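Local coordinates for protein 3-dehydroquinate dehydratase (Clostridium difficile, PDB 4H3D) that catalyses the cis-dehydration of 3-dehydroquinate to 3-dehydroshikimate, the third step of the chorismate pathway, by way of a Schiff-base intermediate, at residues F85-E90 against D118-M123; V53-N58 against G91-I96; P20-P25 against C45-E50. All coordinates share one frame; numbering follows the deposited sequence.

Contact 1 (F85-E90 against D118-M123); sequences FRSVVE and DVELFM. With SHL (5-hydroxy-6-methyl-4-oxo-4H-pyran-2-carboxylic acid), chain I.
Arg86 meets Asp118 and Glu120 together, and its side chain can be followed outward as an example of one cation shared by two carboxylates. From CB the chain starts with CG anti to the backbone N (chi1 -177°), then bends at chi2 and chi3. Arg86 CD passes 3.4 Å from Glu120 OE2, and Arg86 NE lies 3.6 Å from OAC of the bound pyranone SHL. Arg86 NH1 donates to Asp118 OD1 at 3.0 Å and to Glu120 OE2 at 3.1 Å, while Arg86 NH2 reaches Asp118 OD2 at 2.8 Å. The grip on Asp118 is thus end-on; both oxygens lie close to the guanidinium plane, yet are approached from above the carboxylate plane. Arg86 NH2 also donates to SHL OAC in a more bent bond (141°).

Glu120 OE2 offers its anti lone pair to Arg86 and its syn lone pair to Ser87 N, 2.8 Å away and nearly straight (174°). Ser87 OG donates to Glu120 OE1, fixing the carboxylate's rotation. Asp118 OD1 is held as well by Ser145. The two buried carboxylates balance the guanidinium's charge and hold its plane by three bonds, consistent with presenting it to the substrate, which Arg86 is known to bind.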
loop_
_atom_site.group_PDB
_atom_site.type_symbol
_atom_site.label_atom_id
_atom_site.label_comp_id
_atom_site.label_asym_id
_atom_site.label_seq_id
_atom_site.Cartn_x
_atom_site.Cartn_y
_atom_site.Cartn_z
ATOM N N PHE B 85 2.853 -16.279 23.326
ATOM C CA PHE B 85 1.747 -17.206 23.594
ATOM C C PHE B 85 0.492 -16.360 23.396
ATOM O O PHE B 85 0.199 -15.481 24.212
ATOM C CB PHE B 85 1.742 -17.801 25.013
ATOM C CG PHE B 85 0.615 -18.810 25.229
ATOM C CD1 PHE B 85 -0.682 -18.391 25.445
ATOM C CD2 PHE B 85 0.862 -20.165 25.149
ATOM C CE1 PHE B 85 -1.713 -19.321 25.594
ATOM C CE2 PHE B 85 -0.149 -21.079 25.303
ATOM C CZ PHE B 85 -1.431 -20.659 25.523
ATOM N N ARG B 86 -0.196 -16.576 22.272
ATOM C CA ARG B 86 -1.423 -15.859 21.936
ATOM C C ARG B 86 -2.587 -16.588 22.589
ATOM O O ARG B 86 -2.803 -17.767 22.336
ATOM C CB ARG B 86 -1.584 -15.819 20.403
ATOM C CG ARG B 86 -2.778 -15.033 19.903
ATOM C CD ARG B 86 -2.767 -13.542 20.334
ATOM N NE ARG B 86 -1.677 -12.772 19.729
ATOM C CZ ARG B 86 -0.719 -12.125 20.394
ATOM N NH1 ARG B 86 -0.703 -12.101 21.729
ATOM N NH2 ARG B 86 0.204 -11.452 19.715
ATOM N N SER B 87 -3.319 -15.904 23.461
ATOM C CA SER B 87 -4.411 -16.551 24.173
ATOM C C SER B 87 -5.633 -16.751 23.270
ATOM O O SER B 87 -5.806 -16.074 22.240
ATOM C CB SER B 87 -4.793 -15.753 25.436
ATOM O OG SER B 87 -5.607 -14.646 25.101
ATOM N N VAL B 88 -6.468 -17.700 23.664
ATOM C CA VAL B 88 -7.676 -18.045 22.923
ATOM C C VAL B 88 -8.565 -16.841 22.672
ATOM O O VAL B 88 -9.088 -16.676 21.574
ATOM C CB VAL B 88 -8.479 -19.146 23.654
ATOM C CG1 VAL B 88 -9.865 -19.336 23.018
ATOM C CG2 VAL B 88 -7.689 -20.466 23.668
ATOM N N VAL B 89 -8.705 -15.970 23.666
ATOM C CA VAL B 89 -9.592 -14.821 23.516
ATOM C C VAL B 89 -9.095 -13.856 22.447
ATOM O O VAL B 89 -9.875 -13.089 21.906
ATOM C CB VAL B 89 -9.809 -14.063 24.853
ATOM C CG1 VAL B 89 -10.230 -15.032 25.934
ATOM C CG2 VAL B 89 -8.563 -13.310 25.263
ATOM N N GLU B 90 -7.800 -13.903 22.129
ATOM C CA GLU B 90 -7.255 -13.026 21.106
ATOM C C GLU B 90 -6.756 -13.788 19.856
ATOM O O GLU B 90 -5.856 -13.341 19.175
ATOM C CB GLU B 90 -6.196 -12.084 21.727
ATOM C CG GLU B 90 -6.862 -11.189 22.793
ATOM C CD GLU B 90 -6.050 -9.994 23.224
ATOM O OE1 GLU B 90 -5.360 -9.371 22.382
ATOM O OE2 GLU B 90 -6.137 -9.654 24.425
ATOM N N ASP B 118 5.722 -11.153 23.771
ATOM C CA ASP B 118 4.457 -10.450 23.523
ATOM C C ASP B 118 3.507 -10.769 24.672
ATOM O O ASP B 118 3.192 -11.940 24.916
ATOM C CB ASP B 118 3.876 -10.856 22.149
ATOM C CG ASP B 118 2.468 -10.273 21.874
ATOM O OD1 ASP B 118 1.593 -10.383 22.754
ATOM O OD2 ASP B 118 2.219 -9.783 20.741
ATOM N N VAL B 119 3.098 -9.731 25.407
ATOM C CA VAL B 119 2.150 -9.898 26.497
ATOM C C VAL B 119 0.861 -9.111 26.168
ATOM O O VAL B 119 0.910 -8.003 25.671
ATOM C CB VAL B 119 2.754 -9.482 27.871
ATOM C CG1 VAL B 119 4.087 -10.217 28.107
ATOM C CG2 VAL B 119 2.967 -8.027 27.952
ATOM N N GLU B 120 -0.284 -9.703 26.461
ATOM C CA GLU B 120 -1.572 -9.108 26.120
ATOM C C GLU B 120 -2.093 -8.110 27.158
ATOM O O GLU B 120 -2.189 -8.439 28.340
ATOM C CB GLU B 120 -2.582 -10.238 25.918
ATOM C CG GLU B 120 -2.286 -11.048 24.710
ATOM C CD GLU B 120 -2.929 -12.423 24.732
ATOM O OE1 GLU B 120 -3.618 -12.752 25.726
ATOM O OE2 GLU B 120 -2.728 -13.172 23.759
ATOM N N LEU B 121 -2.443 -6.901 26.695
ATOM C CA LEU B 121 -3.028 -5.844 27.542
ATOM C C LEU B 121 -4.194 -6.372 28.407
ATOM O O LEU B 121 -4.335 -6.026 29.582
ATOM C CB LEU B 121 -3.554 -4.715 26.658
ATOM C CG LEU B 121 -4.151 -3.498 27.366
ATOM C CD1 LEU B 121 -3.106 -2.808 28.243
ATOM C CD2 LEU B 121 -4.742 -2.530 26.356
ATOM N N PHE B 122 -5.008 -7.213 27.801
ATOM C CA PHE B 122 -6.218 -7.728 28.410
ATOM C C PHE B 122 -5.981 -8.643 29.638
ATOM O O PHE B 122 -6.902 -8.901 30.404
ATOM C CB PHE B 122 -7.076 -8.434 27.324
ATOM C CG PHE B 122 -8.554 -8.406 27.603
ATOM C CD1 PHE B 122 -9.246 -7.196 27.572
ATOM C CD2 PHE B 122 -9.266 -9.566 27.828
ATOM C CE1 PHE B 122 -10.601 -7.142 27.800
ATOM C CE2 PHE B 122 -10.630 -9.524 28.065
ATOM C CZ PHE B 122 -11.304 -8.311 28.053
ATOM N N MET B 123 -4.750 -9.125 29.805
ATOM C CA MET B 123 -4.398 -9.941 30.974
ATOM C C MET B 123 -4.474 -9.126 32.271
ATOM O O MET B 123 -4.583 -9.689 33.356
ATOM C CB MET B 123 -3.001 -10.552 30.803
ATOM C CG MET B 123 -2.936 -11.585 29.703
ATOM S SD MET B 123 -3.935 -13.034 30.072
ATOM C CE MET B 123 -3.104 -13.650 31.527
HETATM O OAD SHL I . -0.050 -10.724 10.835
HETATM C CAH SHL I . -1.155 -10.859 11.417
HETATM O OAA SHL I . -2.192 -11.169 10.776
HETATM C CAK SHL I . -1.211 -10.654 12.851
HETATM O OAG SHL I . 0.001 -10.295 13.532
HETATM C CAF SHL I . 0.012 -10.283 14.941
HETATM C CAL SHL I . 1.191 -10.077 15.578
HETATM C CAJ SHL I . -1.142 -10.582 15.574
HETATM O OAC SHL I . -1.168 -10.607 16.904
HETATM C CAI SHL I . -2.289 -10.852 14.881
HETATM C CAE SHL I . -2.328 -10.882 13.544
HETATM O OAB SHL I . -3.412 -11.100 15.537
HETATM O O HOH W 1 3.575 -14.568 25.525
HETATM O O HOH W 2 0.577 -12.916 24.833
HETATM O O HOH W 3 -4.948 -7.580 24.816
HETATM O O HOH W 4 -5.866 -11.625 26.403
#

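Contact 2 (V53-N58 against G91-I96); sequences VDFFEN and GGEKLI
The ring of Phe55 carries Glu93 over one face: Glu93 CG lies 3.4 Å above the plane of the Phe55 ring, displaced toward the rim, in a CH-pi contact 3.6 Å from the ring centroid. The carboxylate of Glu93 then continues across the CE1 side, with Glu93 CD 3.5 Å from Phe55 CE1, and it is tilted only 12° from the ring, so that the two flat groups are stacked. A bend at chi2 (-72°) turns CD of Glu93 over the aromatic surface. The second flat group is the carboxylate of Asp54. Asp54 OD2 accepts the backbone N-H of Glu93, with 3.2 Å between Asp54 OD2 and Glu93 N, a bond that is somewhat bent (149°) and arrives on the anti side, a little out of the carboxylate plane. Asp54 OD2 also lies 3.6 Å from Gly92 CA. OD1 takes the backbone N of Arg86 and a salt bridge from Arg52 NE, which would offset the negative charge.

Along the backbone, Asp54 O rests 3.6 Å from Lys94 CB. The rest of the lysine leads away to a salt bridge with Glu60, and a water joins its NZ to Glu57 O.

The example illustrates how a single acidic residue can tie two barrel loops together: its carboxylate bonds the facing loop through OD2 and Arg86 N through OD1, while also pairing with Arg52. Residues 53-58 follow strand 48-52 and lead to helix 62-76, against which Phe56 packs through Val65 and Val68; residues 91-96 belong to the loop that runs from strand 81-84 to helix 98-110.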
loop_
_atom_site.group_PDB
_atom_site.type_symbol
_atom_site.label_atom_id
_atom_site.label_comp_id
_atom_site.label_asym_id
_atom_site.label_seq_id
_atom_site.Cartn_x
_atom_site.Cartn_y
_atom_site.Cartn_z
ATOM N N VAL B 53 4.136 -19.992 20.274
ATOM C CA VAL B 53 4.222 -21.177 21.116
ATOM C C VAL B 53 2.855 -21.776 21.477
ATOM O O VAL B 53 2.772 -22.947 21.837
ATOM C CB VAL B 53 5.047 -20.856 22.383
ATOM C CG1 VAL B 53 4.248 -19.980 23.339
ATOM C CG2 VAL B 53 5.520 -22.137 23.081
ATOM N N ASP B 54 1.786 -20.992 21.376
ATOM C CA ASP B 54 0.430 -21.540 21.638
ATOM C C ASP B 54 0.055 -22.666 20.652
ATOM O O ASP B 54 -0.847 -23.427 20.933
ATOM C CB ASP B 54 -0.641 -20.457 21.640
ATOM C CG ASP B 54 -0.628 -19.625 20.389
ATOM O OD1 ASP B 54 0.339 -18.836 20.198
ATOM O OD2 ASP B 54 -1.596 -19.728 19.615
ATOM N N PHE B 55 0.744 -22.773 19.504
ATOM C CA PHE B 55 0.525 -23.921 18.565
ATOM C C PHE B 55 1.274 -25.185 19.025
ATOM O O PHE B 55 0.924 -26.309 18.648
ATOM C CB PHE B 55 1.005 -23.615 17.137
ATOM C CG PHE B 55 0.102 -22.686 16.343
ATOM C CD1 PHE B 55 -0.936 -23.202 15.550
ATOM C CD2 PHE B 55 0.329 -21.322 16.327
ATOM C CE1 PHE B 55 -1.749 -22.361 14.801
ATOM C CE2 PHE B 55 -0.489 -20.463 15.572
ATOM C CZ PHE B 55 -1.521 -20.983 14.808
ATOM N N PHE B 56 2.321 -25.004 19.813
ATOM C CA PHE B 56 3.133 -26.134 20.285
ATOM C C PHE B 56 2.292 -27.046 21.202
ATOM O O PHE B 56 1.814 -26.603 22.250
ATOM C CB PHE B 56 4.370 -25.598 20.991
ATOM C CG PHE B 56 5.299 -26.655 21.499
ATOM C CD1 PHE B 56 5.777 -27.657 20.653
ATOM C CD2 PHE B 56 5.749 -26.619 22.818
ATOM C CE1 PHE B 56 6.654 -28.635 21.127
ATOM C CE2 PHE B 56 6.635 -27.612 23.302
ATOM C CZ PHE B 56 7.088 -28.604 22.449
ATOM N N GLU B 57 2.118 -28.311 20.809
ATOM C CA GLU B 57 1.246 -29.241 21.576
ATOM C C GLU B 57 1.661 -29.467 23.025
ATOM O O GLU B 57 0.805 -29.693 23.879
ATOM C CB GLU B 57 1.071 -30.592 20.855
ATOM C CG GLU B 57 0.296 -30.465 19.557
ATOM C CD GLU B 57 -0.062 -31.793 18.922
ATOM O OE1 GLU B 57 -0.839 -31.771 17.947
ATOM O OE2 GLU B 57 0.424 -32.846 19.387
ATOM N N ASN B 58 2.959 -29.411 23.313
ATOM C CA ASN B 58 3.419 -29.600 24.694
ATOM C C ASN B 58 3.700 -28.296 25.438
ATOM O O ASN B 58 4.490 -28.285 26.377
ATOM C CB ASN B 58 4.659 -30.513 24.697
ATOM C CG ASN B 58 4.346 -31.909 24.197
ATOM O OD1 ASN B 58 3.243 -32.411 24.386
ATOM N ND2 ASN B 58 5.317 -32.541 23.550
ATOM N N GLY B 91 -7.377 -14.938 19.580
ATOM C CA GLY B 91 -7.110 -15.709 18.371
ATOM C C GLY B 91 -6.262 -16.959 18.502
ATOM O O GLY B 91 -6.022 -17.656 17.502
ATOM N N GLY B 92 -5.844 -17.272 19.726
ATOM C CA GLY B 92 -4.948 -18.389 19.985
ATOM C C GLY B 92 -5.523 -19.781 19.915
ATOM O O GLY B 92 -6.718 -19.971 19.816
ATOM N N GLU B 93 -4.630 -20.756 20.062
ATOM C CA GLU B 93 -4.951 -22.177 19.896
ATOM C C GLU B 93 -5.145 -23.018 21.156
ATOM O O GLU B 93 -5.678 -24.104 21.072
ATOM C CB GLU B 93 -3.784 -22.821 19.132
ATOM C CG GLU B 93 -3.510 -22.175 17.793
ATOM C CD GLU B 93 -4.584 -22.497 16.774
ATOM O OE1 GLU B 93 -5.031 -23.672 16.745
ATOM O OE2 GLU B 93 -4.969 -21.585 15.996
ATOM N N LYS B 94 -4.709 -22.528 22.306
ATOM C CA LYS B 94 -4.677 -23.353 23.498
ATOM C C LYS B 94 -5.091 -22.625 24.774
ATOM O O LYS B 94 -4.561 -21.559 25.096
ATOM C CB LYS B 94 -3.233 -23.851 23.643
ATOM C CG LYS B 94 -2.925 -24.663 24.857
ATOM C CD LYS B 94 -3.593 -26.025 24.837
ATOM C CE LYS B 94 -3.079 -26.817 26.025
ATOM N NZ LYS B 94 -3.611 -28.188 26.073
ATOM N N LEU B 95 -6.042 -23.208 25.499
ATOM C CA LEU B 95 -6.455 -22.659 26.786
ATOM C C LEU B 95 -5.411 -23.010 27.851
ATOM O O LEU B 95 -5.007 -24.172 27.967
ATOM C CB LEU B 95 -7.803 -23.239 27.232
ATOM C CG LEU B 95 -9.057 -22.890 26.426
ATOM C CD1 LEU B 95 -10.236 -23.747 26.893
ATOM C CD2 LEU B 95 -9.384 -21.388 26.541
ATOM N N ILE B 96 -4.958 -22.001 28.594
ATOM C CA ILE B 96 -4.074 -22.208 29.751
ATOM C C ILE B 96 -4.485 -21.253 30.861
ATOM O O ILE B 96 -5.218 -20.271 30.625
ATOM C CB ILE B 96 -2.560 -22.005 29.441
ATOM C CG1 ILE B 96 -2.283 -20.558 29.031
ATOM C CG2 ILE B 96 -2.095 -23.017 28.406
ATOM C CD1 ILE B 96 -0.785 -20.229 28.832
HETATM O O HOH W 5 -2.358 -29.527 23.653
#

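Contact 3 (P20-P25 against C45-E50)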
loop_
_atom_site.group_PDB
_atom_site.type_symbol
_atom_site.label_atom_id
_atom_site.label_comp_id
_atom_site.label_asym_id
_atom_site.label_seq_id
_atom_site.Cartn_x
_atom_site.Cartn_y
_atom_site.Cartn_z
ATOM N N PRO B 20 10.518 -0.414 7.878
ATOM C CA PRO B 20 9.936 -1.284 8.886
ATOM C C PRO B 20 10.586 -2.648 8.856
ATOM O O PRO B 20 11.001 -3.110 7.791
ATOM C CB PRO B 20 8.482 -1.414 8.439
ATOM C CG PRO B 20 8.215 -0.163 7.697
ATOM C CD PRO B 20 9.488 0.249 7.068
ATOM N N LYS B 21 10.648 -3.295 10.007
ATOM C CA LYS B 21 11.245 -4.615 10.104
ATOM C C LYS B 21 10.181 -5.668 9.857
ATOM O O LYS B 21 9.014 -5.490 10.232
ATOM C CB LYS B 21 11.901 -4.802 11.474
ATOM C CG LYS B 21 12.856 -3.641 11.869
ATOM C CD LYS B 21 13.963 -3.423 10.851
ATOM C CE LYS B 21 14.876 -2.262 11.256
ATOM N NZ LYS B 21 14.168 -0.934 11.145
ATOM N N ILE B 22 10.577 -6.757 9.220
ATOM C CA ILE B 22 9.655 -7.840 8.911
ATOM C C ILE B 22 9.821 -8.983 9.885
ATOM O O ILE B 22 10.952 -9.492 10.091
ATOM C CB ILE B 22 9.896 -8.406 7.497
ATOM C CG1 ILE B 22 9.674 -7.327 6.450
ATOM C CG2 ILE B 22 8.946 -9.592 7.229
ATOM C CD1 ILE B 22 9.973 -7.782 5.029
ATOM N N CYS B 23 8.698 -9.402 10.459
ATOM C CA CYS B 23 8.643 -10.511 11.398
ATOM C C CYS B 23 7.836 -11.642 10.780
ATOM O O CYS B 23 6.767 -11.405 10.191
ATOM C CB CYS B 23 7.959 -10.069 12.695
ATOM S SG CYS B 23 7.906 -11.300 13.964
ATOM N N VAL B 24 8.339 -12.864 10.904
ATOM C CA VAL B 24 7.663 -14.037 10.375
ATOM C C VAL B 24 7.462 -15.051 11.496
ATOM O O VAL B 24 8.410 -15.369 12.211
ATOM C CB VAL B 24 8.500 -14.692 9.265
ATOM C CG1 VAL B 24 7.746 -15.855 8.659
ATOM C CG2 VAL B 24 8.870 -13.659 8.195
ATOM N N PRO B 25 6.219 -15.555 11.669
ATOM C CA PRO B 25 5.985 -16.544 12.708
ATOM C C PRO B 25 6.270 -17.993 12.338
ATOM O O PRO B 25 6.180 -18.388 11.167
ATOM C CB PRO B 25 4.475 -16.405 13.007
ATOM C CG PRO B 25 3.895 -15.821 11.831
ATOM C CD PRO B 25 4.961 -15.017 11.130
ATOM N N CYS B 45 15.653 -12.982 3.786
ATOM C CA CYS B 45 15.667 -11.577 4.146
ATOM C C CYS B 45 14.467 -11.287 4.993
ATOM O O CYS B 45 13.384 -10.982 4.492
ATOM C CB CYS B 45 15.665 -10.679 2.924
ATOM S SG CYS B 45 17.087 -10.893 1.886
ATOM N N LEU B 46 14.655 -11.448 6.285
ATOM C CA LEU B 46 13.636 -11.134 7.262
ATOM C C LEU B 46 14.426 -10.583 8.443
ATOM O O LEU B 46 15.647 -10.755 8.509
ATOM C CB LEU B 46 12.823 -12.367 7.633
ATOM C CG LEU B 46 13.553 -13.558 8.246
ATOM C CD1 LEU B 46 14.013 -13.227 9.668
ATOM C CD2 LEU B 46 12.635 -14.779 8.253
ATOM N N ASP B 47 13.747 -9.934 9.370
ATOM C CA ASP B 47 14.422 -9.288 10.456
ATOM C C ASP B 47 14.241 -9.991 11.788
ATOM O O ASP B 47 15.169 -10.088 12.560
ATOM C CB ASP B 47 13.928 -7.844 10.544
ATOM C CG ASP B 47 14.228 -7.058 9.290
ATOM O OD1 ASP B 47 15.418 -6.913 8.968
ATOM O OD2 ASP B 47 13.276 -6.588 8.614
ATOM N N ILE B 48 13.045 -10.487 12.036
ATOM C CA ILE B 48 12.702 -11.082 13.316
ATOM C C ILE B 48 11.870 -12.326 13.085
ATOM O O ILE B 48 11.057 -12.378 12.153
ATOM C CB ILE B 48 11.839 -10.090 14.152
ATOM C CG1 ILE B 48 12.606 -8.785 14.402
ATOM C CG2 ILE B 48 11.367 -10.721 15.479
ATOM C CD1 ILE B 48 11.765 -7.695 15.058
ATOM N N ILE B 49 12.083 -13.323 13.928
ATOM C CA ILE B 49 11.312 -14.543 13.898
ATOM C C ILE B 49 10.457 -14.581 15.173
ATOM O O ILE B 49 10.950 -14.284 16.250
ATOM C CB ILE B 49 12.207 -15.784 13.834
ATOM C CG1 ILE B 49 12.888 -15.861 12.465
ATOM C CG2 ILE B 49 11.383 -17.041 14.084
ATOM C CD1 ILE B 49 13.914 -17.010 12.313
ATOM N N GLU B 50 9.171 -14.891 15.017
ATOM C CA GLU B 50 8.252 -15.010 16.141
ATOM C C GLU B 50 7.909 -16.464 16.341
ATOM O O GLU B 50 7.517 -17.134 15.403
ATOM C CB GLU B 50 6.946 -14.233 15.873
ATOM C CG GLU B 50 5.848 -14.459 16.943
ATOM C CD GLU B 50 4.530 -13.722 16.630
ATOM O OE1 GLU B 50 4.049 -13.813 15.479
ATOM O OE2 GLU B 50 3.987 -13.060 17.542
#
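Cys23, Val24 and Pro25 pair in parallel with Ile48, Ile49 and Glu50, a worked example of neighbouring strands in a TIM barrel. Backbone hydrogen bonds run from Ile48 N to Ile22 O, from Val24 N to Ile48 O and from Glu50 N to Val24 O. Ile22 O also accepts Asp47 N, at 2.9 Å, and so takes two adjacent N-H groups just before the regular pairing. A CA-H...O contact joins Cys23 CA to Ile48 O at 3.1 Å.

One side-chain bond extends the pairing: Asp47 OD2 uses its anti lone pair to accept Ile22 N at 2.8 Å (166°).

Apolar contacts fall on both faces. With SG anti to the backbone N (chi1 -177°), Cys23 SG touches Ile48 CG2 at 3.8 Å and Glu50 CB at 3.6 Å. On the face of Val24 and Ile49, Val24 CG2 meets Leu46 CD2 at 3.9 Å.

The pairing sets Glu50, a 3-dehydroquinate-binding residue, on the face of Cys23 and Ile48. The strands are the two ends of a beta-alpha-beta unit whose helix 31-41 covers Val24, Leu46 and Ile49 through Leu41; strand 227-229 lies beyond strand 21-26, while Thr84 of strand 81-84 bonds Glu50 OE2.

How the contacts relate
Contacts 1 and 2 interlock, their segments alternating along the chain and their centres 11 Å apart. Ser87 O lies 2.8 Å from Gly92 N, probably a hydrogen bond, and the Phe85 ring packs on residues 91-96, with Phe85 CZ 3.4 Å from Ile96 CD1. Contact 3 stands on the other side of the chain's centre from contact 1, about 20 Å between centres, yet both reach the same barrel sheet and the same pocket: between nearest atoms, the side chain of Glu50 is about 5 Å from those of Arg86 and Lys174, the Schiff-base residue, and from the bound ligand. Contact 2 stays farther out, with Gly92 about 9 Å from that ligand between nearest atoms, joining consecutive loops beside the site.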